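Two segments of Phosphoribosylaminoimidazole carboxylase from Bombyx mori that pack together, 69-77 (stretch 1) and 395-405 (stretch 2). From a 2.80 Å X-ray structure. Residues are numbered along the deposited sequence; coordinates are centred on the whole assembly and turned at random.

Stretch 1 69-77: EILKSAGIK
Stretch 2 (395-405) DYLVWGRLRSK

The C-terminal turns of helix 69-74 pack on helix 396-405, axes 9.2 Å apart at closest and crossed at -59°, with Ala 74 CA 4.9 Å from Arg 401 CA. No hydrogen bond joins the stretches; 375 Å² is buried between them, both sides summed. Buried Ile 70 (m, t) sets CG2 against the edge of the buried Tyr 396 ring, 3.4 Å from Tyr 396 OH and 4.0 Å from Tyr 396 CE1; chi1 p (79°) brings the ring end near, and its OH bonds elsewhere in the structure. The end of Leu 397 (t, p) also comes nearer, CD2 3.6 Å from Ser 73 OG (chi1 t) and CD1 4.2 Å from Ile 70 O. Buried Ala 74 has the largest covered area, 66 Å². Arg 401 (m, t, chi3 -148°) runs from Ala 74 O, 3.4 Å from its CG, back alongside Ser 73, whose O sits over the guanidinium face, 3.1 Å from Arg 401 NE but poorly angled for a hydrogen bond. Buried Ser 404 (t) points toward the first stretch, CB 3.6 Å from Ala 74 O and OG 3.9 Å from Gly 75 C. Gly 75 (113/-3) ends the helix in a Schellman motif, where a CB would jam against the preceding carbonyl and crowd Ser 404 OG. Asp 395 (t) caps the second helix, OD2 accepting from Leu 397 N at 3.1 Å.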

# COMPACT_ATOMS: atom_id res chain seq x y z
N GLU A 69 -39.51 14.61 32.90
CA GLU A 69 -38.59 15.66 32.46
C GLU A 69 -37.20 15.06 32.28
O GLU A 69 -36.48 15.38 31.31
CB GLU A 69 -38.54 16.82 33.46
N ILE A 70 -36.82 14.17 33.18
CA ILE A 70 -35.52 13.54 33.06
C ILE A 70 -35.48 12.67 31.81
O ILE A 70 -34.49 12.68 31.06
CB ILE A 70 -35.20 12.67 34.28
CG1 ILE A 70 -35.15 13.54 35.55
CG2 ILE A 70 -33.93 11.85 34.06
CD1 ILE A 70 -34.86 12.75 36.81
N LEU A 71 -36.59 11.99 31.53
CA LEU A 71 -36.60 11.05 30.40
C LEU A 71 -36.72 11.74 29.06
O LEU A 71 -36.21 11.24 28.06
CB LEU A 71 -37.72 10.01 30.57
CG LEU A 71 -37.42 8.99 31.68
CD1 LEU A 71 -38.62 8.06 31.91
CD2 LEU A 71 -36.16 8.20 31.32
N LYS A 72 -37.39 12.89 29.04
CA LYS A 72 -37.51 13.67 27.82
C LYS A 72 -36.14 14.21 27.45
O LYS A 72 -35.74 14.23 26.28
CB LYS A 72 -38.47 14.84 28.03
CG LYS A 72 -39.93 14.48 27.94
CD LYS A 72 -40.71 15.51 27.12
CE LYS A 72 -41.61 16.37 28.00
NZ LYS A 72 -42.34 17.38 27.16
N SER A 73 -35.39 14.58 28.48
CA SER A 73 -34.09 15.19 28.29
C SER A 73 -33.08 14.16 27.80
O SER A 73 -32.06 14.51 27.19
CB SER A 73 -33.65 15.86 29.60
OG SER A 73 -32.81 16.98 29.39
N ALA A 74 -33.36 12.88 28.03
CA ALA A 74 -32.50 11.81 27.51
C ALA A 74 -32.84 11.53 26.06
O ALA A 74 -32.02 11.03 25.30
CB ALA A 74 -32.64 10.55 28.34
N GLY A 75 -34.07 11.87 25.67
CA GLY A 75 -34.50 11.73 24.29
C GLY A 75 -35.58 10.67 24.13
O GLY A 75 -36.10 10.49 23.02
N ILE A 76 -35.94 10.00 25.22
CA ILE A 76 -37.04 9.03 25.21
C ILE A 76 -38.33 9.77 24.84
O ILE A 76 -38.55 10.90 25.28
CB ILE A 76 -37.23 8.37 26.60
CG1 ILE A 76 -35.95 7.70 27.11
CG2 ILE A 76 -38.38 7.38 26.57
CD1 ILE A 76 -35.71 6.30 26.58
N LYS A 77 -39.16 9.16 24.01
CA LYS A 77 -40.42 9.78 23.58
C LYS A 77 -41.60 9.50 24.53
O LYS A 77 -41.94 8.33 24.80
CB LYS A 77 -40.77 9.31 22.17
CG LYS A 77 -39.75 9.68 21.09
CD LYS A 77 -39.57 11.20 20.95
CE LYS A 77 -38.59 11.54 19.81
NZ LYS A 77 -37.14 11.47 20.17
N ASP A 395 -21.77 12.39 33.65
CA ASP A 395 -23.02 13.05 33.41
C ASP A 395 -23.99 12.01 32.90
O ASP A 395 -23.95 11.68 31.72
CB ASP A 395 -22.84 14.12 32.34
CG ASP A 395 -24.04 15.03 32.21
OD1 ASP A 395 -23.85 16.20 31.81
OD2 ASP A 395 -25.18 14.58 32.50
N TYR A 396 -24.87 11.50 33.77
CA TYR A 396 -25.67 10.36 33.36
C TYR A 396 -26.57 10.72 32.19
O TYR A 396 -26.97 9.86 31.41
CB TYR A 396 -26.48 9.76 34.52
CG TYR A 396 -27.74 10.50 34.87
CD1 TYR A 396 -28.94 10.23 34.24
CD2 TYR A 396 -27.73 11.49 35.85
CE1 TYR A 396 -30.08 10.92 34.56
CE2 TYR A 396 -28.85 12.17 36.19
CZ TYR A 396 -30.03 11.89 35.54
OH TYR A 396 -31.18 12.58 35.88
N LEU A 397 -26.84 12.01 32.05
CA LEU A 397 -27.71 12.49 30.99
C LEU A 397 -27.09 12.35 29.61
O LEU A 397 -27.77 12.03 28.64
CB LEU A 397 -28.07 13.94 31.22
CG LEU A 397 -29.43 14.21 30.62
CD1 LEU A 397 -30.48 13.86 31.70
CD2 LEU A 397 -29.57 15.63 30.11
N VAL A 398 -25.80 12.63 29.52
CA VAL A 398 -25.10 12.43 28.26
C VAL A 398 -25.09 10.94 27.98
O VAL A 398 -25.46 10.49 26.89
CB VAL A 398 -23.67 12.97 28.34
CG1 VAL A 398 -22.85 12.46 27.18
CG2 VAL A 398 -23.70 14.47 28.32
N TRP A 399 -24.74 10.17 29.00
CA TRP A 399 -24.74 8.72 28.92
C TRP A 399 -26.11 8.16 28.51
O TRP A 399 -26.19 7.23 27.71
CB TRP A 399 -24.27 8.17 30.26
CG TRP A 399 -24.26 6.70 30.36
CD1 TRP A 399 -23.23 5.86 30.06
CD2 TRP A 399 -25.34 5.88 30.79
NE1 TRP A 399 -23.60 4.56 30.28
CE2 TRP A 399 -24.90 4.54 30.74
CE3 TRP A 399 -26.65 6.14 31.23
CZ2 TRP A 399 -25.72 3.47 31.11
CZ3 TRP A 399 -27.45 5.08 31.60
CH2 TRP A 399 -26.99 3.76 31.54
N GLY A 400 -27.19 8.74 29.05
CA GLY A 400 -28.53 8.38 28.62
C GLY A 400 -28.69 8.59 27.12
O GLY A 400 -29.13 7.68 26.40
N ARG A 401 -28.30 9.77 26.64
CA ARG A 401 -28.49 10.13 25.23
C ARG A 401 -27.75 9.25 24.25
O ARG A 401 -28.20 9.05 23.13
CB ARG A 401 -28.13 11.60 24.97
CG ARG A 401 -29.07 12.58 25.65
CD ARG A 401 -29.10 13.92 24.91
NE ARG A 401 -29.31 15.04 25.82
CZ ARG A 401 -29.59 16.29 25.43
NH1 ARG A 401 -29.70 16.59 24.14
NH2 ARG A 401 -29.76 17.23 26.35
N LEU A 402 -26.61 8.72 24.69
CA LEU A 402 -25.87 7.75 23.89
C LEU A 402 -26.68 6.47 23.76
O LEU A 402 -26.78 5.91 22.67
CB LEU A 402 -24.51 7.47 24.53
CG LEU A 402 -23.45 8.59 24.47
CD1 LEU A 402 -22.28 8.28 25.39
CD2 LEU A 402 -22.95 8.83 23.05
N ARG A 403 -27.27 6.00 24.86
CA ARG A 403 -28.05 4.77 24.81
C ARG A 403 -29.32 4.96 24.02
O ARG A 403 -29.76 4.05 23.31
CB ARG A 403 -28.40 4.29 26.20
CG ARG A 403 -27.20 4.09 27.08
CD ARG A 403 -27.43 2.96 28.06
NE ARG A 403 -26.73 1.75 27.65
CZ ARG A 403 -26.57 0.68 28.42
NH1 ARG A 403 -27.06 0.67 29.64
NH2 ARG A 403 -25.92 -0.38 27.97
N SER A 404 -29.89 6.15 24.10
CA SER A 404 -31.10 6.45 23.38
C SER A 404 -30.82 6.46 21.88
O SER A 404 -31.61 5.98 21.07
CB SER A 404 -31.65 7.79 23.85
OG SER A 404 -32.82 8.17 23.15
N LYS A 405 -29.65 6.96 21.52
CA LYS A 405 -29.28 7.00 20.13
C LYS A 405 -29.14 5.58 19.53
O LYS A 405 -29.56 5.33 18.40
CB LYS A 405 -27.97 7.78 19.99
CG LYS A 405 -27.52 7.98 18.55
CD LYS A 405 -26.00 7.83 18.43
CE LYS A 405 -25.60 7.89 16.97
NZ LYS A 405 -26.11 9.14 16.35